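Local coordinates for outer membrane protein OMP121 (Bacteroides thetaiotaomicron, PDB 5FQ8), which probably imports nutrients across the bacterial outer membrane as a calcium-binding receptor of the TonB-dependent family, at residues 519-524 / 597-602; 545-550 / 559-564; 673-678 / 692-697; 742-747 / 959-964. All blocks are in the same frame, centred on the assembly; numbering follows the deposited sequence.

Contact 1: residues 519-524 / 597-602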
# COMPACT_ATOMS: atom_id res chain seq x y z
N GLU B 519 3.32 -18.25 6.10
CA GLU B 519 3.04 -19.52 6.76
C GLU B 519 4.23 -20.47 6.63
O GLU B 519 4.96 -20.42 5.65
CB GLU B 519 1.83 -20.23 6.19
CG GLU B 519 0.64 -19.39 5.94
CD GLU B 519 -0.42 -20.17 5.26
OE1 GLU B 519 -0.07 -21.21 4.69
OE2 GLU B 519 -1.60 -19.77 5.30
N LEU B 520 4.37 -21.36 7.60
CA LEU B 520 5.45 -22.34 7.59
C LEU B 520 4.99 -23.60 8.29
O LEU B 520 4.40 -23.54 9.37
CB LEU B 520 6.69 -21.78 8.26
CG LEU B 520 7.93 -22.66 8.32
CD1 LEU B 520 8.46 -22.83 6.94
CD2 LEU B 520 8.97 -22.03 9.19
N ARG B 521 5.26 -24.75 7.68
CA ARG B 521 4.83 -26.02 8.24
C ARG B 521 5.89 -27.06 7.95
O ARG B 521 6.54 -27.03 6.91
CB ARG B 521 3.51 -26.48 7.64
CG ARG B 521 3.55 -26.63 6.15
CD ARG B 521 2.19 -26.92 5.57
NE ARG B 521 1.61 -28.12 6.14
CZ ARG B 521 0.33 -28.41 6.04
NH1 ARG B 521 -0.48 -27.59 5.40
NH2 ARG B 521 -0.14 -29.52 6.59
N ARG B 522 6.07 -27.97 8.89
CA ARG B 522 7.09 -29.00 8.76
C ARG B 522 6.50 -30.36 9.08
O ARG B 522 5.53 -30.48 9.83
CB ARG B 522 8.28 -28.71 9.67
CG ARG B 522 9.11 -27.55 9.21
CD ARG B 522 10.36 -27.36 10.05
NE ARG B 522 11.16 -26.28 9.51
CZ ARG B 522 11.51 -25.19 10.18
NH1 ARG B 522 11.14 -25.03 11.44
NH2 ARG B 522 12.24 -24.26 9.58
N LEU B 523 7.09 -31.38 8.48
CA LEU B 523 6.65 -32.75 8.68
C LEU B 523 7.85 -33.66 8.57
O LEU B 523 8.73 -33.44 7.74
CB LEU B 523 5.60 -33.14 7.64
CG LEU B 523 5.08 -34.58 7.69
CD1 LEU B 523 3.92 -34.69 8.64
CD2 LEU B 523 4.67 -35.00 6.33
N MET B 524 7.89 -34.67 9.41
CA MET B 524 8.87 -35.72 9.27
C MET B 524 8.16 -37.06 9.40
O MET B 524 7.18 -37.18 10.13
CB MET B 524 9.96 -35.61 10.31
CG MET B 524 10.87 -34.43 10.11
SD MET B 524 12.12 -34.36 11.37
CE MET B 524 11.14 -33.89 12.77
N ASP B 597 -2.73 -34.32 8.46
CA ASP B 597 -2.70 -33.27 9.46
C ASP B 597 -3.63 -32.14 9.03
O ASP B 597 -4.44 -32.28 8.12
CB ASP B 597 -1.26 -32.78 9.65
CG ASP B 597 -0.57 -32.41 8.35
OD1 ASP B 597 -1.24 -32.00 7.39
OD2 ASP B 597 0.66 -32.53 8.29
N ALA B 598 -3.49 -30.99 9.68
CA ALA B 598 -4.36 -29.86 9.41
C ALA B 598 -3.58 -28.75 8.73
O ALA B 598 -2.36 -28.80 8.58
CB ALA B 598 -4.99 -29.36 10.70
N ASP B 599 -4.32 -27.74 8.29
CA ASP B 599 -3.74 -26.52 7.76
C ASP B 599 -3.00 -25.78 8.88
O ASP B 599 -3.14 -26.09 10.06
CB ASP B 599 -4.84 -25.66 7.15
CG ASP B 599 -4.34 -24.82 6.01
OD1 ASP B 599 -3.17 -24.38 6.06
OD2 ASP B 599 -5.13 -24.59 5.06
N VAL B 600 -2.20 -24.79 8.50
CA VAL B 600 -1.34 -24.15 9.49
C VAL B 600 -2.16 -23.34 10.48
O VAL B 600 -3.21 -22.77 10.14
CB VAL B 600 -0.27 -23.26 8.84
CG1 VAL B 600 0.85 -24.11 8.34
CG2 VAL B 600 -0.87 -22.44 7.74
N TYR B 601 -1.67 -23.29 11.72
CA TYR B 601 -2.16 -22.35 12.71
C TYR B 601 -3.67 -22.50 12.91
O TYR B 601 -4.47 -21.65 12.52
CB TYR B 601 -1.82 -20.92 12.29
CG TYR B 601 -0.45 -20.72 11.71
CD1 TYR B 601 0.67 -21.26 12.31
CD2 TYR B 601 -0.27 -19.96 10.57
CE1 TYR B 601 1.91 -21.06 11.79
CE2 TYR B 601 0.96 -19.76 10.04
CZ TYR B 601 2.05 -20.31 10.64
OH TYR B 601 3.29 -20.11 10.10
N MET B 602 -4.04 -23.62 13.50
CA MET B 602 -5.43 -23.89 13.83
C MET B 602 -5.61 -24.31 15.26
O MET B 602 -6.72 -24.65 15.66
CB MET B 602 -6.00 -24.96 12.89
CG MET B 602 -6.01 -24.52 11.43
SD MET B 602 -6.71 -25.69 10.28
CE MET B 602 -8.45 -25.55 10.61
O HOH W 1 5.40 -21.09 11.61
O HOH W 2 2.80 -30.51 6.72

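Contact 2: residues 545-550 / 559-564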
# COMPACT_ATOMS: atom_id res chain seq x y z
N ARG B 545 3.66 -46.24 7.69
CA ARG B 545 4.31 -44.94 7.79
C ARG B 545 3.83 -44.24 9.04
O ARG B 545 2.64 -44.22 9.34
CB ARG B 545 4.02 -44.06 6.58
CG ARG B 545 4.61 -42.68 6.71
CD ARG B 545 4.69 -41.94 5.39
NE ARG B 545 5.24 -40.61 5.61
CZ ARG B 545 5.74 -39.84 4.66
NH1 ARG B 545 5.77 -40.26 3.42
NH2 ARG B 545 6.22 -38.65 4.96
N ASN B 546 4.77 -43.66 9.78
CA ASN B 546 4.44 -42.78 10.89
C ASN B 546 4.98 -41.39 10.60
O ASN B 546 6.13 -41.25 10.17
CB ASN B 546 5.00 -43.30 12.21
CG ASN B 546 4.34 -42.65 13.41
OD1 ASN B 546 3.36 -43.16 13.94
ND2 ASN B 546 4.86 -41.49 13.81
N ASP B 547 4.15 -40.39 10.81
CA ASP B 547 4.49 -39.01 10.53
C ASP B 547 4.43 -38.20 11.81
O ASP B 547 3.75 -38.56 12.77
CB ASP B 547 3.54 -38.40 9.51
CG ASP B 547 3.75 -38.93 8.14
OD1 ASP B 547 4.84 -39.48 7.90
OD2 ASP B 547 2.84 -38.81 7.30
N TRP B 548 5.18 -37.10 11.83
CA TRP B 548 5.11 -36.11 12.90
C TRP B 548 4.89 -34.77 12.24
O TRP B 548 5.73 -34.32 11.46
CB TRP B 548 6.38 -36.10 13.73
CG TRP B 548 6.63 -37.30 14.56
CD1 TRP B 548 6.37 -37.43 15.88
CD2 TRP B 548 7.25 -38.52 14.16
NE1 TRP B 548 6.77 -38.66 16.33
CE2 TRP B 548 7.31 -39.35 15.28
CE3 TRP B 548 7.75 -38.99 12.94
CZ2 TRP B 548 7.85 -40.63 15.24
CZ3 TRP B 548 8.28 -40.26 12.90
CH2 TRP B 548 8.32 -41.06 14.03
N SER B 549 3.76 -34.14 12.52
CA SER B 549 3.36 -32.94 11.80
C SER B 549 3.45 -31.72 12.70
O SER B 549 3.12 -31.77 13.89
CB SER B 549 1.95 -33.07 11.26
OG SER B 549 1.65 -31.96 10.45
N SER B 550 3.88 -30.61 12.12
CA SER B 550 3.90 -29.37 12.88
C SER B 550 2.51 -28.77 13.05
O SER B 550 2.32 -27.97 13.97
CB SER B 550 4.82 -28.37 12.21
OG SER B 550 4.09 -27.53 11.35
N PHE B 559 1.02 -39.50 13.95
CA PHE B 559 -0.02 -40.41 13.46
C PHE B 559 0.59 -41.52 12.62
O PHE B 559 1.54 -41.30 11.87
CB PHE B 559 -1.10 -39.67 12.66
CG PHE B 559 -0.58 -38.80 11.55
CD1 PHE B 559 -0.22 -37.50 11.80
CD2 PHE B 559 -0.52 -39.26 10.26
CE1 PHE B 559 0.22 -36.70 10.80
CE2 PHE B 559 -0.08 -38.46 9.25
CZ PHE B 559 0.29 -37.19 9.52
N PHE B 560 0.02 -42.71 12.75
CA PHE B 560 0.50 -43.90 12.07
C PHE B 560 -0.60 -44.45 11.18
O PHE B 560 -1.75 -44.54 11.59
CB PHE B 560 0.92 -44.95 13.08
CG PHE B 560 1.09 -46.32 12.52
CD1 PHE B 560 2.30 -46.72 12.00
CD2 PHE B 560 0.05 -47.22 12.53
CE1 PHE B 560 2.46 -47.97 11.50
CE2 PHE B 560 0.20 -48.48 12.03
CZ PHE B 560 1.41 -48.86 11.52
N TYR B 561 -0.24 -44.85 9.96
CA TYR B 561 -1.21 -45.43 9.05
C TYR B 561 -0.65 -46.60 8.24
O TYR B 561 0.32 -46.43 7.49
CB TYR B 561 -1.77 -44.37 8.10
CG TYR B 561 -0.78 -43.40 7.51
CD1 TYR B 561 -0.26 -42.37 8.26
CD2 TYR B 561 -0.40 -43.49 6.18
CE1 TYR B 561 0.62 -41.48 7.74
CE2 TYR B 561 0.49 -42.58 5.65
CZ TYR B 561 0.99 -41.57 6.44
OH TYR B 561 1.86 -40.65 5.95
N PRO B 562 -1.24 -47.78 8.35
CA PRO B 562 -0.74 -48.93 7.59
C PRO B 562 -1.59 -49.25 6.39
O PRO B 562 -2.63 -48.63 6.15
CB PRO B 562 -0.80 -50.05 8.62
CG PRO B 562 -1.93 -49.66 9.55
CD PRO B 562 -2.24 -48.20 9.33
N GLY B 563 -1.16 -50.25 5.63
CA GLY B 563 -1.90 -50.69 4.46
C GLY B 563 -1.46 -52.07 4.01
O GLY B 563 -0.40 -52.56 4.39
N ILE B 564 -2.30 -52.68 3.19
CA ILE B 564 -2.00 -53.99 2.62
C ILE B 564 -2.67 -54.08 1.26
O ILE B 564 -3.82 -53.65 1.10
CB ILE B 564 -2.44 -55.12 3.57
CG1 ILE B 564 -2.00 -56.47 3.03
CG2 ILE B 564 -3.93 -55.09 3.79
CD1 ILE B 564 -2.31 -57.63 3.95

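Contact 3: residues 673-678 / 692-697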
# COMPACT_ATOMS: atom_id res chain seq x y z
N ASP B 673 -11.97 -39.48 7.63
CA ASP B 673 -12.46 -39.21 8.97
C ASP B 673 -11.58 -38.20 9.69
O ASP B 673 -10.41 -38.02 9.37
CB ASP B 673 -12.53 -40.49 9.80
CG ASP B 673 -13.51 -40.38 10.94
OD1 ASP B 673 -14.44 -39.56 10.85
OD2 ASP B 673 -13.37 -41.12 11.93
N LYS B 674 -12.16 -37.56 10.70
CA LYS B 674 -11.47 -36.63 11.59
C LYS B 674 -10.72 -35.54 10.83
O LYS B 674 -9.72 -35.01 11.32
CB LYS B 674 -10.50 -37.36 12.52
CG LYS B 674 -11.06 -38.58 13.22
CD LYS B 674 -12.35 -38.29 13.96
CE LYS B 674 -12.64 -39.35 15.01
NZ LYS B 674 -12.20 -40.71 14.59
N GLN B 675 -11.18 -35.17 9.65
CA GLN B 675 -10.55 -34.07 8.93
C GLN B 675 -10.75 -32.76 9.69
O GLN B 675 -11.87 -32.40 10.04
CB GLN B 675 -11.14 -33.99 7.53
CG GLN B 675 -11.55 -32.64 7.02
CD GLN B 675 -12.42 -32.75 5.80
OE1 GLN B 675 -12.75 -31.77 5.16
NE2 GLN B 675 -12.80 -33.96 5.47
N ILE B 676 -9.64 -32.07 9.97
CA ILE B 676 -9.70 -30.81 10.70
C ILE B 676 -10.25 -29.72 9.79
O ILE B 676 -9.76 -29.51 8.68
CB ILE B 676 -8.32 -30.42 11.23
CG1 ILE B 676 -7.89 -31.34 12.35
CG2 ILE B 676 -8.36 -29.05 11.75
CD1 ILE B 676 -6.90 -32.36 11.94
N PHE B 677 -11.24 -28.99 10.29
CA PHE B 677 -11.97 -28.06 9.45
C PHE B 677 -12.53 -26.96 10.34
O PHE B 677 -12.89 -27.22 11.49
CB PHE B 677 -13.08 -28.80 8.70
CG PHE B 677 -14.01 -27.92 7.95
CD1 PHE B 677 -13.63 -27.35 6.77
CD2 PHE B 677 -15.27 -27.69 8.42
CE1 PHE B 677 -14.48 -26.55 6.07
CE2 PHE B 677 -16.13 -26.88 7.73
CZ PHE B 677 -15.73 -26.31 6.54
N SER B 678 -12.58 -25.74 9.81
CA SER B 678 -13.14 -24.61 10.55
C SER B 678 -14.65 -24.66 10.39
O SER B 678 -15.23 -24.06 9.49
CB SER B 678 -12.56 -23.30 10.04
OG SER B 678 -11.26 -23.09 10.56
N MET B 692 -12.47 -28.25 14.45
CA MET B 692 -12.57 -29.54 15.10
C MET B 692 -12.50 -30.64 14.05
O MET B 692 -12.56 -30.38 12.85
CB MET B 692 -13.85 -29.65 15.93
CG MET B 692 -15.11 -29.15 15.25
SD MET B 692 -16.35 -28.60 16.43
CE MET B 692 -16.02 -29.65 17.81
N ASN B 693 -12.32 -31.86 14.53
CA ASN B 693 -12.30 -33.03 13.66
C ASN B 693 -13.70 -33.35 13.17
O ASN B 693 -14.61 -33.55 13.97
CB ASN B 693 -11.74 -34.23 14.42
CG ASN B 693 -10.37 -33.97 14.97
OD1 ASN B 693 -10.19 -33.86 16.17
ND2 ASN B 693 -9.39 -33.87 14.10
N LEU B 694 -13.87 -33.43 11.86
CA LEU B 694 -15.19 -33.69 11.30
C LEU B 694 -15.51 -35.18 11.36
O LEU B 694 -14.77 -36.00 11.89
CB LEU B 694 -15.28 -33.20 9.87
CG LEU B 694 -15.21 -31.72 9.58
CD1 LEU B 694 -15.66 -31.45 8.17
CD2 LEU B 694 -16.05 -30.96 10.55
N GLY B 695 -16.66 -35.52 10.80
CA GLY B 695 -17.02 -36.90 10.61
C GLY B 695 -16.44 -37.46 9.33
O GLY B 695 -15.50 -36.92 8.74
N LYS B 696 -17.03 -38.56 8.88
CA LYS B 696 -16.59 -39.24 7.68
C LYS B 696 -17.21 -38.62 6.44
O LYS B 696 -18.43 -38.42 6.37
CB LYS B 696 -16.96 -40.72 7.75
CG LYS B 696 -16.30 -41.46 8.89
CD LYS B 696 -16.88 -42.83 9.10
CE LYS B 696 -16.20 -43.48 10.26
NZ LYS B 696 -16.46 -44.91 10.33
N ILE B 697 -16.37 -38.31 5.47
CA ILE B 697 -16.81 -38.00 4.12
C ILE B 697 -16.55 -39.24 3.28
O ILE B 697 -15.40 -39.67 3.12
CB ILE B 697 -16.07 -36.78 3.56
CG1 ILE B 697 -16.13 -35.64 4.56
CG2 ILE B 697 -16.68 -36.35 2.25
CD1 ILE B 697 -17.37 -34.87 4.43
O HOH W 3 -13.60 -35.72 7.40

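Contact 4: residues 742-747 / 959-964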
# COMPACT_ATOMS: atom_id res chain seq x y z
N THR B 742 -22.95 -26.65 7.22
CA THR B 742 -21.84 -25.70 7.19
C THR B 742 -21.62 -25.21 5.78
O THR B 742 -21.63 -26.00 4.85
CB THR B 742 -20.56 -26.31 7.76
OG1 THR B 742 -19.56 -25.31 7.85
CG2 THR B 742 -20.05 -27.42 6.90
N THR B 743 -21.44 -23.92 5.62
CA THR B 743 -21.33 -23.33 4.30
C THR B 743 -19.98 -23.64 3.66
O THR B 743 -18.95 -23.57 4.32
CB THR B 743 -21.51 -21.82 4.39
OG1 THR B 743 -22.68 -21.51 5.14
CG2 THR B 743 -21.64 -21.23 3.03
N ILE B 744 -20.01 -23.97 2.38
CA ILE B 744 -18.80 -24.11 1.57
C ILE B 744 -18.57 -22.88 0.70
O ILE B 744 -17.44 -22.42 0.56
CB ILE B 744 -18.87 -25.39 0.72
CG1 ILE B 744 -18.74 -26.61 1.61
CG2 ILE B 744 -17.78 -25.42 -0.30
CD1 ILE B 744 -18.97 -27.88 0.85
N TYR B 745 -19.64 -22.36 0.12
CA TYR B 745 -19.63 -21.07 -0.55
C TYR B 745 -21.07 -20.69 -0.79
O TYR B 745 -21.92 -21.57 -0.91
CB TYR B 745 -18.84 -21.10 -1.86
CG TYR B 745 -18.61 -19.72 -2.37
CD1 TYR B 745 -17.52 -18.99 -1.93
CD2 TYR B 745 -19.50 -19.13 -3.23
CE1 TYR B 745 -17.32 -17.72 -2.36
CE2 TYR B 745 -19.30 -17.85 -3.67
CZ TYR B 745 -18.20 -17.16 -3.22
OH TYR B 745 -17.99 -15.89 -3.64
N GLY B 746 -21.36 -19.39 -0.83
CA GLY B 746 -22.75 -18.97 -0.93
C GLY B 746 -23.01 -17.49 -0.77
O GLY B 746 -22.37 -16.83 0.03
N LEU B 747 -23.96 -16.96 -1.53
CA LEU B 747 -24.32 -15.55 -1.43
C LEU B 747 -25.19 -15.28 -0.22
O LEU B 747 -25.95 -16.14 0.23
CB LEU B 747 -25.05 -15.11 -2.69
CG LEU B 747 -24.35 -15.47 -4.00
CD1 LEU B 747 -25.25 -15.14 -5.16
CD2 LEU B 747 -23.04 -14.74 -4.13
N ASP B 959 -10.85 -25.98 -7.00
CA ASP B 959 -11.12 -27.05 -6.07
C ASP B 959 -12.59 -27.06 -5.67
O ASP B 959 -13.46 -26.75 -6.48
CB ASP B 959 -10.22 -26.95 -4.85
CG ASP B 959 -9.96 -28.29 -4.23
OD1 ASP B 959 -10.90 -28.85 -3.66
OD2 ASP B 959 -8.84 -28.81 -4.33
N LEU B 960 -12.86 -27.43 -4.42
CA LEU B 960 -14.24 -27.61 -3.98
C LEU B 960 -15.07 -26.35 -4.14
O LEU B 960 -16.16 -26.38 -4.70
CB LEU B 960 -14.28 -28.07 -2.53
CG LEU B 960 -15.71 -28.22 -2.08
CD1 LEU B 960 -16.27 -29.39 -2.77
CD2 LEU B 960 -15.74 -28.43 -0.61
N GLU B 961 -14.57 -25.21 -3.65
CA GLU B 961 -15.40 -24.01 -3.69
C GLU B 961 -15.71 -23.59 -5.10
O GLU B 961 -16.68 -22.86 -5.31
CB GLU B 961 -14.72 -22.87 -2.95
CG GLU B 961 -14.65 -23.05 -1.44
CD GLU B 961 -13.86 -21.98 -0.75
OE1 GLU B 961 -13.72 -20.88 -1.30
OE2 GLU B 961 -13.37 -22.26 0.36
N GLY B 962 -14.95 -24.06 -6.09
CA GLY B 962 -15.27 -23.74 -7.46
C GLY B 962 -16.54 -24.41 -7.95
O GLY B 962 -17.19 -23.92 -8.88
N ASN B 963 -16.92 -25.52 -7.32
CA ASN B 963 -18.09 -26.25 -7.77
C ASN B 963 -19.37 -25.47 -7.57
O ASN B 963 -20.41 -25.87 -8.10
CB ASN B 963 -18.17 -27.59 -7.05
CG ASN B 963 -17.25 -28.62 -7.65
OD1 ASN B 963 -17.12 -28.72 -8.86
ND2 ASN B 963 -16.59 -29.40 -6.81
N TYR B 964 -19.34 -24.35 -6.85
CA TYR B 964 -20.54 -23.59 -6.59
C TYR B 964 -21.15 -23.08 -7.88
O TYR B 964 -22.38 -22.99 -8.01
CB TYR B 964 -20.23 -22.43 -5.65
CG TYR B 964 -21.33 -21.43 -5.52
CD1 TYR B 964 -21.45 -20.38 -6.43
CD2 TYR B 964 -22.25 -21.51 -4.50
CE1 TYR B 964 -22.45 -19.48 -6.33
CE2 TYR B 964 -23.25 -20.60 -4.39
CZ TYR B 964 -23.34 -19.58 -5.30
OH TYR B 964 -24.35 -18.66 -5.21

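Contact 1: residues 519-524 / 597-602
A strand of the transmembrane beta barrel, 513-534, is met here by the loop that follows strand 582-596, and residues 597-602 run roughly against the strand, the two directions lying 150° apart. At Glu519, CG stands anti to the carbonyl carbon and the chain then runs out extended, so that its carbons and carboxylate pass obliquely along Val600; OE1 lies 3.4 Å from Val600 CG2, while OE2 has a weak hydrogen bond to His517. Leu520 CB is directed away from the loop, and its side chain packs on an apolar side chain of another protein's chain; its N, however, donates to Tyr601 OH at 3.0 Å, a moderately bent bond. The same hydroxyl is 2.8 Å from a water lying in the plane of the ring at its edge, and that water also makes a weak bond to Leu520 O. Val600 CB sits over the centre of one face of the Tyr601 ring. Arg521 buries the largest area, with Val600 close behind. Arg521 CG takes the crowded position between the backbone N and carbonyl carbon (chi1 59°), and CB rests 3.6 Å from Val600 CG1. After a bend at chi3 the guanidinium meets Asp597 tip to tip in a salt bridge, NH2 to OD1 2.8 Å, with the two planes turned 44° apart. A second water accepts from Arg521 NE and makes a weak bond to Asp597 OD2, an oxygen whose stronger partner is Ser549 OG. Two residues further along the strand, Leu523 CD1 lies 3.9 Å from Asp597 OD2.

Contact 2: residues 545-550 / 559-564
Asp547 OD1 is held by two N-H groups of Arg545 on the same strand: NE at 2.6 Å, in the guanidinium plane and on the syn lone pair, and NH2 in a weak bond. The other oxygen, OD2, receives Tyr561 OH at 2.5 Å, met from above the carboxylate plane. Strands 538-549 and 558-569 form an antiparallel hairpin of the barrel wall, the axes of 545-549 and 559-564 approaching to 4.9 Å, and Arg545, Asp547, Phe559 and Tyr561 share one face of it. Both rings leave from the crowded chi1 position, laying Phe559 against Asp547 CB, 3.9 Å from the ring centroid in a CH-pi contact, and Tyr561 against Arg545 CB in another. On the opposite face the Asn546 and Phe560 side chains cross at about a right angle, Asn546 OD1 lying 3.1 Å from Phe560 CB. Along the backbone, Asp547 and Phe559 exchange two bonds (Asp547 N to Phe559 O 3.0 Å, 170°); at Arg545-Tyr561 the one from Arg545 N is weak. Arg545 NH2 bonds Asn481 OD1, and NH1 makes a weak bond to Ala151 O. With a buried carboxylate gripped by one cation and one hydroxyl, Asp547 is probably ionised.

Contact 3: residues 673-678 / 692-697
Leu694 crosses Phe677 obliquely, its CG 3.7 Å from Phe677 CB and its CD1 leaning on the ring. Gln675 lies alongside Leu694, pointing the same way, and sends NE2 to Ser92 O and, weakly, to a water that also donates to Gly695 O. On the face opposite Phe677 and Met692, Asn693 runs beside Ile676, with ND2 3.4 Å from Ile676 CG1. The same ND2 donates to Lys674 O at 3.0 Å from above the carbonyl plane, whereas OD1 accepts from Ser641 N. These residues belong to the hairpin of strands 661-680 and 689-693: Phe677 and Met692 exchange two backbone bonds, Ile676 faces Asn693 as a non-hydrogen-bonded pair, and Leu694 N to Gln675 O (2.9 Å) extends the pairing. Lys674 (phi 53°) breaks the strand's regular course. At this end Asp673 crosses Lys696 obliquely, OD1 lying 3.3 Å from Lys696 CG, while the bent Lys674 chain brings NZ to Asp673 OD2 at 2.9 Å from above the carboxylate plane. An alanine in place of Asp673 would remove this salt bridge and probably leave the Lys674 ammonium less firmly placed. Lys696 NZ stays 5.1 Å from Asp673 OD2, where opposite charges would probably attract without contact.

Contact 4: residues 742-747 / 959-964
Tyr964 leaves its backbone with CG anti to N (chi1 169°), which sends the ring across toward residues 745-747. CB is at the margin, 4.2 Å from Tyr745 CD2. CG meets that same carbon more closely, at 3.7 Å, and CD1 also lies near it. Further along, CD2 passes 3.6 Å from Tyr745 O, and CE2 comes within 3.9 Å of Gly746 CA. At the tip, OH touches Leu747 CG while its hydrogen bond goes to Thr751 O, so the polar end is tied outside the two segments. The ring pair is T-shaped: an edge of Tyr745 points at one face of Tyr964, with centroids 5.2 Å apart and planes at 71°. An alanine in place of Tyr964 would strip away the ring face and the hydroxyl, and would probably loosen both the seat of Tyr745 and the link to Thr751. Ile744 and Tyr745 together face Met753 as a classic beta bulge, in the antiparallel sheet where strand 741-746 borders 752-756; the partner residues 961-964 form a short 3-10 segment in the loop between strands 928-941 and 965-966. At the bulge, Ile744 crosses Leu960 at about a right angle, with CD1 and CG2 both set against Leu960 CD2, the former at 3.6 Å. Glu961, extended beyond CG, lays that carbon 3.5 Å from Ile744 O. No hydrogen bond joins the two segments. Just ahead of the 3-10 segment, Asp959 OD1 accepts from Leu960 N through its anti lone pair, and the carboxylate is also held by Asn98 and Gln99.

Contact 2 is the most buried of the four, with five of its seven touching residues buried, although Trp548 and Phe560 lie on the surface; the others are partly buried, and contact 1 borders another protein's chain. Contacts 1 and 2 share neighbouring barrel strands, 513-534 and 538-549. Contact 3 touches contact 1 through Ile676, packed on Ala598 and Met602, and contact 4 where Phe677 meets Thr742. Backbone pairing runs through both hairpins, contact 2 adding a buried charged and aromatic network on one face. Contact 1 combines a salt bridge, one direct hydrogen bond, waters and the packing of Val600. Contact 4, nearest the chain's centre, joins segments over 200 residues apart by apolar and aromatic packing.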